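Local coordinates for extracellular sialidase/neuraminidase, putative (Aspergillus fumigatus, PDB 2XZI), which acts as a KDNase, a sialidase-type glycoside hydrolase that probably releases terminal deaminated neuraminic acid (Kdn) from glycoconjugates, at residues A124-N129 with K142-W147; G149-Y154 with W180-V185; Q63-I68 with D132-G137; E174-G179 with M203-I208. All blocks are in the same frame, centred on the assembly; numbering follows the deposited sequence.

Interaction 1 of 4, residues A124-N129 with K142-W147. With KDM (deamino-alpha-neuraminic acid), chain C.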
# COMPACT_ATOMS: atom_id res chain seq x y z
N ALA A 124 -14.87 -8.34 15.01
CA ALA A 124 -14.16 -9.57 15.37
C ALA A 124 -14.80 -10.86 14.84
O ALA A 124 -14.11 -11.87 14.66
CB ALA A 124 -14.00 -9.66 16.89
N THR A 125 -16.11 -10.82 14.60
CA THR A 125 -16.85 -12.03 14.27
C THR A 125 -17.44 -11.94 12.87
O THR A 125 -18.32 -12.72 12.52
CB THR A 125 -17.98 -12.30 15.28
OG1 THR A 125 -18.89 -11.19 15.31
CG2 THR A 125 -17.41 -12.56 16.69
N TYR A 126 -16.95 -10.99 12.07
CA TYR A 126 -17.36 -10.87 10.67
C TYR A 126 -16.20 -11.13 9.71
O TYR A 126 -15.03 -10.89 10.05
CB TYR A 126 -17.94 -9.49 10.38
CG TYR A 126 -19.24 -9.23 11.07
CD1 TYR A 126 -19.27 -8.75 12.37
CD2 TYR A 126 -20.46 -9.48 10.43
CE1 TYR A 126 -20.47 -8.51 13.02
CE2 TYR A 126 -21.66 -9.25 11.07
CZ TYR A 126 -21.66 -8.76 12.37
OH TYR A 126 -22.84 -8.52 13.02
N SER A 127 -16.53 -11.62 8.52
CA SER A 127 -15.56 -11.80 7.44
C SER A 127 -16.22 -11.50 6.10
O SER A 127 -17.45 -11.52 6.01
CB SER A 127 -14.94 -13.20 7.47
OG SER A 127 -15.89 -14.20 7.12
N GLN A 128 -15.41 -11.23 5.08
CA GLN A 128 -15.91 -10.87 3.77
C GLN A 128 -16.91 -11.89 3.22
O GLN A 128 -17.98 -11.52 2.75
CB GLN A 128 -14.74 -10.65 2.80
CG GLN A 128 -15.19 -10.11 1.43
CD GLN A 128 -14.02 -9.64 0.58
OE1 GLN A 128 -12.87 -10.01 0.81
NE2 GLN A 128 -14.33 -8.82 -0.42
N ASN A 129 -16.56 -13.17 3.30
CA ASN A 129 -17.42 -14.23 2.78
C ASN A 129 -18.40 -14.80 3.81
O ASN A 129 -19.44 -15.34 3.44
CB ASN A 129 -16.58 -15.37 2.19
CG ASN A 129 -15.72 -14.91 1.04
OD1 ASN A 129 -16.12 -14.08 0.22
ND2 ASN A 129 -14.52 -15.48 0.95
N LYS A 142 -21.19 -13.10 7.70
CA LYS A 142 -20.79 -12.36 6.51
C LYS A 142 -20.93 -10.87 6.74
O LYS A 142 -21.90 -10.40 7.31
CB LYS A 142 -21.63 -12.80 5.30
CG LYS A 142 -21.14 -12.22 3.98
CD LYS A 142 -21.92 -12.75 2.78
CE LYS A 142 -21.38 -12.13 1.49
NZ LYS A 142 -21.94 -12.73 0.24
N ILE A 143 -19.91 -10.11 6.33
CA ILE A 143 -19.99 -8.66 6.34
C ILE A 143 -21.30 -8.24 5.68
O ILE A 143 -21.65 -8.72 4.60
CB ILE A 143 -18.75 -8.05 5.63
CG1 ILE A 143 -17.49 -8.21 6.50
CG2 ILE A 143 -18.98 -6.59 5.28
CD1 ILE A 143 -17.36 -7.25 7.62
N ASP A 144 -22.04 -7.36 6.35
CA ASP A 144 -23.36 -6.95 5.86
C ASP A 144 -23.53 -5.44 5.99
O ASP A 144 -22.58 -4.73 6.31
CB ASP A 144 -24.48 -7.75 6.57
CG ASP A 144 -24.54 -7.50 8.07
OD1 ASP A 144 -24.18 -6.40 8.55
OD2 ASP A 144 -24.97 -8.43 8.79
N SER A 145 -24.73 -4.92 5.75
CA SER A 145 -24.92 -3.49 5.71
C SER A 145 -25.30 -2.87 7.05
O SER A 145 -25.58 -1.67 7.13
CB SER A 145 -25.95 -3.13 4.64
OG SER A 145 -27.25 -3.50 5.08
N THR A 146 -25.28 -3.66 8.12
CA THR A 146 -25.61 -3.13 9.45
C THR A 146 -24.41 -2.37 9.99
O THR A 146 -23.28 -2.56 9.51
CB THR A 146 -25.95 -4.25 10.45
OG1 THR A 146 -24.77 -5.02 10.74
CG2 THR A 146 -27.06 -5.16 9.92
N TRP A 147 -24.64 -1.52 10.98
CA TRP A 147 -23.56 -0.74 11.58
C TRP A 147 -22.49 -1.64 12.19
O TRP A 147 -21.29 -1.41 12.02
CB TRP A 147 -24.13 0.21 12.64
CG TRP A 147 -23.12 1.13 13.26
CD1 TRP A 147 -22.72 1.15 14.57
CD2 TRP A 147 -22.38 2.16 12.60
NE1 TRP A 147 -21.79 2.14 14.76
CE2 TRP A 147 -21.56 2.78 13.57
CE3 TRP A 147 -22.33 2.64 11.28
CZ2 TRP A 147 -20.70 3.84 13.27
CZ3 TRP A 147 -21.47 3.69 10.98
CH2 TRP A 147 -20.67 4.28 11.97
C2 KDM C . -6.92 -10.07 -0.27
C1 KDM C . -5.91 -10.65 -1.26
C3 KDM C . -6.19 -9.36 0.89
C4 KDM C . -7.03 -8.22 1.54
C5 KDM C . -8.52 -8.25 1.19
C6 KDM C . -8.69 -8.24 -0.35
C7 KDM C . -10.13 -8.50 -0.81
C8 KDM C . -10.26 -8.29 -2.33
C9 KDM C . -11.67 -8.60 -2.80
O5 KDM C . -9.23 -7.15 1.82
O1A KDM C . -4.74 -10.87 -0.86
O1B KDM C . -6.35 -10.86 -2.41
O4 KDM C . -6.89 -8.33 2.96
O6 KDM C . -7.82 -9.21 -1.02
O7 KDM C . -10.49 -9.84 -0.47
O8 KDM C . -9.97 -6.93 -2.68
O9 KDM C . -12.54 -7.62 -2.22
O2 KDM C . -7.63 -11.21 0.23
O HOH W 1 -25.16 -8.22 11.52
O HOH W 2 -20.23 -15.36 0.79
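Ser-127 and Lys-142 pair in a small two-stranded parallel sheet (126-127 with 141-142) within the long excursion between strands 115-122 and 152-158, which are neighbours in one blade of the six-bladed sialidase beta-propeller. One backbone hydrogen bond crosses the contact, Ile-143 N to Ser-127 O, 2.9 Å, with an N-H...O angle of 160°; the same carbonyl oxygen also receives a CA-H...O contact from Lys-142. Ile-143 lays CG1 against this carbonyl and carries CD1 on to CB of Tyr-126, 3.6 Å away. The tyrosine has CG anti to its carbonyl carbon (chi1 -67°), and its ring meets the other segment by an edge, CD2 lying 3.6 Å from Lys-142 O. Farther out, the ring and the Asp-144 carboxylate are inclined at 68°, and a water joins Tyr-126 OH to Asp-144 OD2. The other oxygen, Asp-144 OD1, accepts from Thr-146 N, closing an Asx turn, and also from Thr-146 OG1. Lys-142 runs fully extended past the carbonyls of Gln-128 and Asn-129, its CG 3.5 Å from Gln-128 O, and a second water links its NZ to Asn-129 O. Gln-128 points away from 142-147 and carries its amide on an extended chain to the glycerol tail of bound Kdn, where O7 donates to Gln-128 OE1 at 2.7 Å and Gln-128 NE2 donates to O9 at 2.8 Å.

Interaction 2 of 4, residues G149-Y154 with W180-V185. With KDM (deamino-alpha-neuraminic acid), chain C.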
# COMPACT_ATOMS: atom_id res chain seq x y z
N GLY A 149 -21.92 -4.88 11.39
CA GLY A 149 -21.41 -5.87 10.45
C GLY A 149 -20.77 -5.35 9.17
O GLY A 149 -20.32 -6.13 8.35
N ARG A 150 -20.74 -4.02 8.99
CA ARG A 150 -20.20 -3.43 7.75
C ARG A 150 -18.75 -3.07 7.93
O ARG A 150 -18.24 -3.02 9.05
CB ARG A 150 -20.98 -2.18 7.32
CG ARG A 150 -20.84 -0.97 8.25
CD ARG A 150 -21.74 0.19 7.83
NE ARG A 150 -21.38 0.72 6.51
CZ ARG A 150 -21.76 1.89 6.01
NH1 ARG A 150 -22.52 2.73 6.70
NH2 ARG A 150 -21.34 2.25 4.81
N ARG A 151 -18.08 -2.85 6.80
CA ARG A 151 -16.73 -2.30 6.84
C ARG A 151 -16.79 -0.80 7.10
O ARG A 151 -17.53 -0.06 6.43
CB ARG A 151 -15.99 -2.64 5.55
CG ARG A 151 -15.67 -4.12 5.43
CD ARG A 151 -14.28 -4.42 5.96
NE ARG A 151 -13.28 -4.00 4.98
CZ ARG A 151 -11.97 -4.16 5.12
NH1 ARG A 151 -11.47 -4.66 6.24
NH2 ARG A 151 -11.17 -3.77 4.14
N HIS A 152 -16.02 -0.35 8.09
CA HIS A 152 -15.92 1.07 8.46
C HIS A 152 -14.67 1.69 7.88
O HIS A 152 -13.75 0.97 7.51
CB HIS A 152 -15.91 1.24 9.99
CG HIS A 152 -17.21 0.91 10.64
ND1 HIS A 152 -17.85 1.78 11.50
CD2 HIS A 152 -17.99 -0.20 10.58
CE1 HIS A 152 -18.98 1.24 11.91
NE2 HIS A 152 -19.08 0.03 11.38
N LEU A 153 -14.68 3.01 7.79
CA LEU A 153 -13.55 3.80 7.32
C LEU A 153 -13.15 4.72 8.46
O LEU A 153 -13.96 5.52 8.95
CB LEU A 153 -13.95 4.62 6.09
CG LEU A 153 -12.84 5.54 5.54
CD1 LEU A 153 -11.85 4.69 4.77
CD2 LEU A 153 -13.40 6.58 4.65
N TYR A 154 -11.91 4.57 8.89
CA TYR A 154 -11.34 5.34 9.98
C TYR A 154 -10.21 6.24 9.51
O TYR A 154 -9.54 5.96 8.52
CB TYR A 154 -10.81 4.37 11.02
CG TYR A 154 -11.85 3.91 12.02
CD1 TYR A 154 -12.65 2.78 11.79
CD2 TYR A 154 -12.02 4.59 13.23
CE1 TYR A 154 -13.57 2.35 12.74
CE2 TYR A 154 -12.95 4.15 14.18
CZ TYR A 154 -13.73 3.05 13.92
OH TYR A 154 -14.64 2.63 14.88
N TRP A 180 -23.75 0.40 2.16
CA TRP A 180 -22.61 -0.45 1.84
C TRP A 180 -22.32 -1.49 2.92
O TRP A 180 -22.59 -1.26 4.11
CB TRP A 180 -21.36 0.41 1.56
CG TRP A 180 -21.30 0.99 0.16
CD1 TRP A 180 -22.35 1.34 -0.66
CD2 TRP A 180 -20.12 1.29 -0.58
NE1 TRP A 180 -21.89 1.83 -1.86
CE2 TRP A 180 -20.52 1.80 -1.84
CE3 TRP A 180 -18.74 1.15 -0.31
CZ2 TRP A 180 -19.59 2.19 -2.81
CZ3 TRP A 180 -17.83 1.54 -1.29
CH2 TRP A 180 -18.25 2.06 -2.51
N ALA A 181 -21.79 -2.62 2.49
CA ALA A 181 -21.36 -3.68 3.39
C ALA A 181 -19.83 -3.76 3.31
O ALA A 181 -19.15 -3.09 4.08
CB ALA A 181 -22.01 -5.01 3.01
N TRP A 182 -19.30 -4.49 2.34
CA TRP A 182 -17.85 -4.47 2.13
C TRP A 182 -17.40 -3.06 1.73
O TRP A 182 -18.15 -2.30 1.10
CB TRP A 182 -17.40 -5.49 1.08
CG TRP A 182 -15.90 -5.59 1.00
CD1 TRP A 182 -15.10 -5.12 -0.01
CD2 TRP A 182 -15.02 -6.20 1.96
NE1 TRP A 182 -13.77 -5.40 0.27
CE2 TRP A 182 -13.70 -6.04 1.48
CE3 TRP A 182 -15.22 -6.85 3.20
CZ2 TRP A 182 -12.59 -6.53 2.18
CZ3 TRP A 182 -14.11 -7.32 3.89
CH2 TRP A 182 -12.82 -7.16 3.38
N ASP A 183 -16.18 -2.72 2.14
CA ASP A 183 -15.52 -1.49 1.72
C ASP A 183 -14.02 -1.71 1.82
O ASP A 183 -13.57 -2.67 2.46
CB ASP A 183 -15.92 -0.28 2.59
CG ASP A 183 -15.40 1.04 2.04
OD1 ASP A 183 -15.21 1.14 0.80
OD2 ASP A 183 -15.17 1.97 2.86
N ALA A 184 -13.26 -0.82 1.19
CA ALA A 184 -11.80 -0.81 1.28
C ALA A 184 -11.31 0.58 0.98
O ALA A 184 -11.87 1.27 0.13
CB ALA A 184 -11.18 -1.81 0.31
N VAL A 185 -10.26 0.99 1.67
CA VAL A 185 -9.47 2.16 1.27
C VAL A 185 -8.09 1.67 0.83
O VAL A 185 -7.55 0.71 1.42
CB VAL A 185 -9.39 3.24 2.39
CG1 VAL A 185 -8.74 2.68 3.67
CG2 VAL A 185 -8.70 4.52 1.88
C2 KDM C . -6.92 -10.07 -0.27
C1 KDM C . -5.91 -10.65 -1.26
C3 KDM C . -6.19 -9.36 0.89
C4 KDM C . -7.03 -8.22 1.54
C5 KDM C . -8.52 -8.25 1.19
C6 KDM C . -8.69 -8.24 -0.35
C7 KDM C . -10.13 -8.50 -0.81
C8 KDM C . -10.26 -8.29 -2.33
C9 KDM C . -11.67 -8.60 -2.80
O5 KDM C . -9.23 -7.15 1.82
O1A KDM C . -4.74 -10.87 -0.86
O1B KDM C . -6.35 -10.86 -2.41
O4 KDM C . -6.89 -8.33 2.96
O6 KDM C . -7.82 -9.21 -1.02
O7 KDM C . -10.49 -9.84 -0.47
O8 KDM C . -9.97 -6.93 -2.68
O9 KDM C . -12.54 -7.62 -2.22
O2 KDM C . -7.63 -11.21 0.23
O HOH W 3 -19.45 -0.22 4.52
O HOH W 4 -16.36 2.17 5.23
O HOH W 5 -13.18 0.87 4.69
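Arg-151 lies flat on the indole of Trp-182, the two side chains running side by side with planes 5° and centres 4.0 Å apart. This is a cation-pi stack: CZ lies over the six-membered ring, and CD adds a CH-pi contact on the same face. The indole offers its edge to the bound Kdn, with Trp-182 CZ2 3.4 Å from ligand O5. The guanidinium is held in this position by a side-on grip on one carbonyl: NE reaches Asp-183 O at 2.9 Å and NH2 reaches it at 3.1 Å, both in the guanidinium plane. Bends at chi2 (-93°) and chi3 bring CD and NE over the indole. The backbone adds Arg-151 N to Ala-181 O, 2.9 Å, and a water joins Ala-181 O, Arg-151 O and Arg-150 NE. In the next shell, Asn-122 OD1 takes NH1 of Arg-151 and Asn-104 OD1 takes NH2, so all three guanidinium nitrogens have polar partners. Leu-153 and Val-185 cross at about a right angle, Leu-153 CD1 3.7 Å from Val-185 CB. Leu-153, on strand 152-158, also packs on Leu-175 of helix 172-175 and Ile-207 of strand 205-210, while Val-185 rests on Phe-118 of strand 115-122.

Interaction 3 of 4, residues Q63-I68 with D132-G137. With NA (sodium ion), chain E; KDM (deamino-alpha-neuraminic acid), chain C.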
# COMPACT_ATOMS: atom_id res chain seq x y z
N GLN A 63 -4.88 -14.93 7.56
CA GLN A 63 -6.20 -14.60 7.01
C GLN A 63 -6.54 -13.12 7.10
O GLN A 63 -5.99 -12.39 7.91
CB GLN A 63 -7.29 -15.45 7.67
CG GLN A 63 -7.11 -16.94 7.37
CD GLN A 63 -7.85 -17.84 8.34
OE1 GLN A 63 -7.78 -17.66 9.55
NE2 GLN A 63 -8.56 -18.84 7.81
N ASP A 64 -7.47 -12.69 6.24
CA ASP A 64 -7.87 -11.28 6.13
C ASP A 64 -8.78 -10.83 7.26
O ASP A 64 -9.02 -9.63 7.42
CB ASP A 64 -8.66 -11.03 4.83
CG ASP A 64 -7.90 -11.39 3.55
OD1 ASP A 64 -6.69 -11.63 3.56
OD2 ASP A 64 -8.59 -11.43 2.50
N PHE A 65 -9.34 -11.78 8.00
CA PHE A 65 -10.30 -11.50 9.05
C PHE A 65 -9.73 -12.01 10.37
O PHE A 65 -8.71 -12.71 10.39
CB PHE A 65 -11.63 -12.23 8.75
CG PHE A 65 -11.45 -13.70 8.51
CD1 PHE A 65 -11.45 -14.61 9.58
CD2 PHE A 65 -11.25 -14.19 7.23
CE1 PHE A 65 -11.25 -15.98 9.36
CE2 PHE A 65 -11.05 -15.56 7.00
CZ PHE A 65 -11.04 -16.45 8.07
N GLY A 66 -10.42 -11.68 11.46
CA GLY A 66 -9.93 -12.00 12.80
C GLY A 66 -9.12 -10.86 13.38
O GLY A 66 -9.20 -9.72 12.91
N ASP A 67 -8.35 -11.17 14.42
CA ASP A 67 -7.60 -10.17 15.16
C ASP A 67 -6.39 -9.70 14.34
O ASP A 67 -5.40 -10.44 14.15
CB ASP A 67 -7.16 -10.75 16.51
CG ASP A 67 -6.52 -9.72 17.41
OD1 ASP A 67 -6.56 -8.51 17.11
OD2 ASP A 67 -5.99 -10.13 18.47
N ILE A 68 -6.48 -8.46 13.85
CA ILE A 68 -5.44 -7.85 13.01
C ILE A 68 -5.24 -6.44 13.51
O ILE A 68 -6.21 -5.70 13.66
CB ILE A 68 -5.85 -7.86 11.52
CG1 ILE A 68 -6.04 -9.29 11.00
CG2 ILE A 68 -4.84 -7.10 10.66
CD1 ILE A 68 -6.66 -9.40 9.61
N ASP A 132 -16.45 -18.37 7.93
CA ASP A 132 -15.05 -18.69 8.14
C ASP A 132 -14.83 -19.06 9.61
O ASP A 132 -15.50 -18.53 10.50
CB ASP A 132 -14.18 -17.49 7.77
CG ASP A 132 -14.20 -17.21 6.29
OD1 ASP A 132 -13.81 -18.09 5.49
OD2 ASP A 132 -14.61 -16.10 5.91
N VAL A 133 -13.90 -19.97 9.85
CA VAL A 133 -13.66 -20.45 11.21
C VAL A 133 -12.51 -19.66 11.85
O VAL A 133 -11.41 -19.62 11.32
CB VAL A 133 -13.36 -21.97 11.24
CG1 VAL A 133 -13.29 -22.46 12.66
CG2 VAL A 133 -14.44 -22.75 10.47
N LEU A 134 -12.80 -19.03 12.98
CA LEU A 134 -11.79 -18.31 13.76
C LEU A 134 -10.95 -19.29 14.58
O LEU A 134 -11.30 -20.47 14.69
CB LEU A 134 -12.47 -17.26 14.64
CG LEU A 134 -13.13 -16.10 13.86
CD1 LEU A 134 -14.21 -15.44 14.70
CD2 LEU A 134 -12.08 -15.08 13.43
N PRO A 135 -9.82 -18.82 15.15
CA PRO A 135 -8.96 -19.72 15.93
C PRO A 135 -9.66 -20.46 17.07
O PRO A 135 -9.28 -21.60 17.37
CB PRO A 135 -7.89 -18.78 16.49
CG PRO A 135 -7.78 -17.73 15.46
CD PRO A 135 -9.18 -17.51 14.94
N ASP A 136 -10.64 -19.83 17.70
CA ASP A 136 -11.35 -20.45 18.83
C ASP A 136 -12.53 -21.34 18.40
O ASP A 136 -13.27 -21.85 19.26
CB ASP A 136 -11.80 -19.40 19.84
CG ASP A 136 -12.92 -18.50 19.31
OD1 ASP A 136 -13.36 -18.65 18.15
OD2 ASP A 136 -13.35 -17.60 20.07
N GLY A 137 -12.73 -21.48 17.10
CA GLY A 137 -13.84 -22.29 16.58
C GLY A 137 -15.10 -21.53 16.23
O GLY A 137 -16.00 -22.09 15.59
NA NA E . -6.45 -6.30 18.13
C2 KDM C . -6.92 -10.07 -0.27
C1 KDM C . -5.91 -10.65 -1.26
C3 KDM C . -6.19 -9.36 0.89
C4 KDM C . -7.03 -8.22 1.54
C5 KDM C . -8.52 -8.25 1.19
C6 KDM C . -8.69 -8.24 -0.35
C7 KDM C . -10.13 -8.50 -0.81
C8 KDM C . -10.26 -8.29 -2.33
C9 KDM C . -11.67 -8.60 -2.80
O5 KDM C . -9.23 -7.15 1.82
O1A KDM C . -4.74 -10.87 -0.86
O1B KDM C . -6.35 -10.86 -2.41
O4 KDM C . -6.89 -8.33 2.96
O6 KDM C . -7.82 -9.21 -1.02
O7 KDM C . -10.49 -9.84 -0.47
O8 KDM C . -9.97 -6.93 -2.68
O9 KDM C . -12.54 -7.62 -2.22
O2 KDM C . -7.63 -11.21 0.23
O HOH W 6 -8.79 -18.70 11.73
O HOH W 7 -10.11 -20.76 8.97
O HOH W 8 -4.71 -7.56 19.36
O HOH W 9 -7.48 -5.71 16.20
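The carboxylate of Asp-132 is stacked on the ring of Phe-65, their planes 14° apart, an unusual pairing of a charged group with a phenyl ring. It joins loops of two successive blades of the six-bladed sialidase beta-propeller: 63-68 leads into strand 68-74, whereas the loop 132-137 belongs to the excursion after strand 126-127. Packing is tight, with Phe-65 CZ 3.3 Å from Asp-132 CB and Phe-65 CE2 3.6 Å from Asp-132 CG. The acid's OD2 is hydrogen-bonded to Ser-127 OG, which holds it beside the ring. Gln-63 CB lies over one face of the phenyl, toward the rim, on the side away from Asp-132. Leu-134 CD2 meets the ring in plane at its edge, 3.9 Å from Phe-65 CD1, and touches Gly-66 CA at 3.8 Å. Gly-66 has backbone angles (phi 93°) at which a CB would be jammed against the preceding carbonyl O. No direct hydrogen bond spans the segments; instead a water accepts a hydrogen bond from Gln-63 NE2 and donates one to Val-133 O, while Thr-61 OG1 bonds Gln-63 OE1. Binding residues flank Phe-65 and Gly-66 on both sides. Asp-64 OD2 accepts a very short bond, 2.5 Å, from Kdn O2, and Asp-67 OD1 binds the sodium ion at 2.4 Å, alongside two waters, Asn-69 OD1, Gly-96 O and Gly-98 O.

Interaction 4 of 4, residues E174-G179 with M203-I208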
# COMPACT_ATOMS: atom_id res chain seq x y z
N GLU A 174 -19.73 9.70 6.84
CA GLU A 174 -19.38 10.86 6.04
C GLU A 174 -18.80 10.48 4.67
O GLU A 174 -19.06 11.15 3.66
CB GLU A 174 -18.38 11.72 6.83
CG GLU A 174 -18.96 12.45 8.06
CD GLU A 174 -19.26 11.55 9.27
OE1 GLU A 174 -18.60 10.49 9.46
OE2 GLU A 174 -20.16 11.91 10.06
N LEU A 175 -18.02 9.40 4.63
CA LEU A 175 -17.18 9.12 3.46
C LEU A 175 -17.38 7.74 2.84
O LEU A 175 -16.70 7.41 1.86
CB LEU A 175 -15.69 9.31 3.81
CG LEU A 175 -15.28 10.71 4.27
CD1 LEU A 175 -13.84 10.75 4.72
CD2 LEU A 175 -15.52 11.76 3.19
N THR A 176 -18.30 6.96 3.39
CA THR A 176 -18.70 5.70 2.75
C THR A 176 -20.17 5.81 2.37
O THR A 176 -20.99 6.25 3.18
CB THR A 176 -18.48 4.49 3.67
OG1 THR A 176 -17.14 4.54 4.18
CG2 THR A 176 -18.67 3.16 2.91
N PRO A 177 -20.52 5.43 1.12
CA PRO A 177 -21.95 5.55 0.80
C PRO A 177 -22.83 4.68 1.71
O PRO A 177 -22.41 3.60 2.16
CB PRO A 177 -22.02 5.04 -0.63
CG PRO A 177 -20.63 5.31 -1.20
CD PRO A 177 -19.70 5.07 -0.05
N ASP A 178 -24.05 5.17 1.95
CA ASP A 178 -25.01 4.46 2.77
C ASP A 178 -25.43 3.13 2.12
O ASP A 178 -25.49 3.00 0.90
CB ASP A 178 -26.25 5.32 3.04
CG ASP A 178 -25.97 6.50 3.96
OD1 ASP A 178 -24.97 6.50 4.72
OD2 ASP A 178 -26.79 7.45 3.95
N GLY A 179 -25.71 2.14 2.96
CA GLY A 179 -26.12 0.83 2.47
C GLY A 179 -24.99 -0.09 2.08
O GLY A 179 -25.22 -1.23 1.68
N MET A 203 -12.47 2.08 -2.55
CA MET A 203 -13.39 1.25 -3.33
C MET A 203 -14.47 2.13 -3.98
O MET A 203 -15.16 2.86 -3.29
CB MET A 203 -14.03 0.20 -2.43
CG MET A 203 -15.21 -0.53 -3.07
SD MET A 203 -15.69 -1.93 -2.06
CE MET A 203 -17.41 -2.12 -2.49
N GLY A 204 -14.59 2.05 -5.31
CA GLY A 204 -15.64 2.77 -6.05
C GLY A 204 -15.57 4.29 -6.00
O GLY A 204 -16.51 4.96 -6.43
N ARG A 205 -14.49 4.88 -5.48
CA ARG A 205 -14.49 6.32 -5.21
C ARG A 205 -13.10 6.82 -4.86
O ARG A 205 -12.25 6.03 -4.44
CB ARG A 205 -15.44 6.63 -4.05
CG ARG A 205 -14.94 6.22 -2.66
CD ARG A 205 -16.13 5.98 -1.75
NE ARG A 205 -15.82 5.78 -0.33
CZ ARG A 205 -15.40 4.65 0.23
NH1 ARG A 205 -15.14 3.56 -0.49
NH2 ARG A 205 -15.25 4.61 1.55
N ASN A 206 -12.87 8.11 -5.06
CA ASN A 206 -11.74 8.80 -4.42
C ASN A 206 -12.26 9.61 -3.25
O ASN A 206 -13.38 10.13 -3.28
CB ASN A 206 -11.05 9.76 -5.38
CG ASN A 206 -10.40 9.07 -6.55
OD1 ASN A 206 -9.78 8.01 -6.40
ND2 ASN A 206 -10.48 9.70 -7.71
N ILE A 207 -11.44 9.72 -2.22
CA ILE A 207 -11.70 10.65 -1.12
C ILE A 207 -10.83 11.87 -1.38
O ILE A 207 -9.62 11.74 -1.59
CB ILE A 207 -11.38 10.00 0.24
CG1 ILE A 207 -12.36 8.86 0.50
CG2 ILE A 207 -11.47 11.02 1.37
CD1 ILE A 207 -11.89 7.84 1.50
N ILE A 208 -11.44 13.05 -1.41
CA ILE A 208 -10.72 14.26 -1.74
C ILE A 208 -10.61 15.15 -0.51
O ILE A 208 -11.61 15.39 0.18
CB ILE A 208 -11.46 15.06 -2.84
CG1 ILE A 208 -11.95 14.14 -3.97
CG2 ILE A 208 -10.59 16.23 -3.32
CD1 ILE A 208 -10.86 13.36 -4.74
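Arg-205 reaches across to the end of helix 172-175 and holds the carbonyl of Leu-175 side-on with two nitrogens. Its CG stands between the backbone N and the carbonyl carbon (chi1 73°), and the chain then runs extended as far as NE. A chi4 of -81° turns the guanidinium so that one edge faces Leu-175 O. NE lies in the carbonyl plane and bonds the oxygen at 2.9 Å, whereas NH2 approaches from 36° above that plane and makes a longer, more bent bond of 3.2 Å. Two N-H groups thus converge on one oxygen at the C-terminal end of a short helix, whose dipole may favour a cation. NH1 turns back to its own segment and meets Met-203 O on a lone pair at 2.9 Å; it also forms a salt bridge with Asp-183 OD1. Pro-177 crosses obliquely over one face of the group, its CD 4.0 Å from Arg-205 NE. Beside this polar grip, Leu-175 and Ile-207 cross at about a right angle and touch by methyls, Leu-175 CD1 to Ile-207 CG2 at 4.1 Å. Leu-153 of strand 152-158 packs on Leu-175, Arg-205 and Ile-207 alike, and Trp-218 and Val-220 of strand 217-222 also touch Leu-175, so the helix end is packed between strands of two successive propeller blades.

How the interactions relate
Interactions 1, 2 and 3 each send one residue to the same Kdn molecule: Gln-128, Trp-182 and Asp-64, which share the pocket with Arg-39, Arg-58, Arg-245 and Arg-302. Interaction 4 stands back from it, the side chain of Arg-205 about 12 Å from Kdn. The contacts are strung 3-1-2-4, with successive centres 12, 9 and 9 Å apart and the outer two centres 27 Å apart; 1 and 4 also brush through Ser-145 and Gly-179. Interactions 3 and 1 meet through Ser-127 OG and Asp-132 OD2 at 2.6 Å, interactions 1 and 2 through Trp-147 O and His-152 NE2 at 2.7 Å. Asp-183 OD1 and Arg-205 NH1, 2.7 Å apart, tie interaction 4 to the residue next to Trp-182.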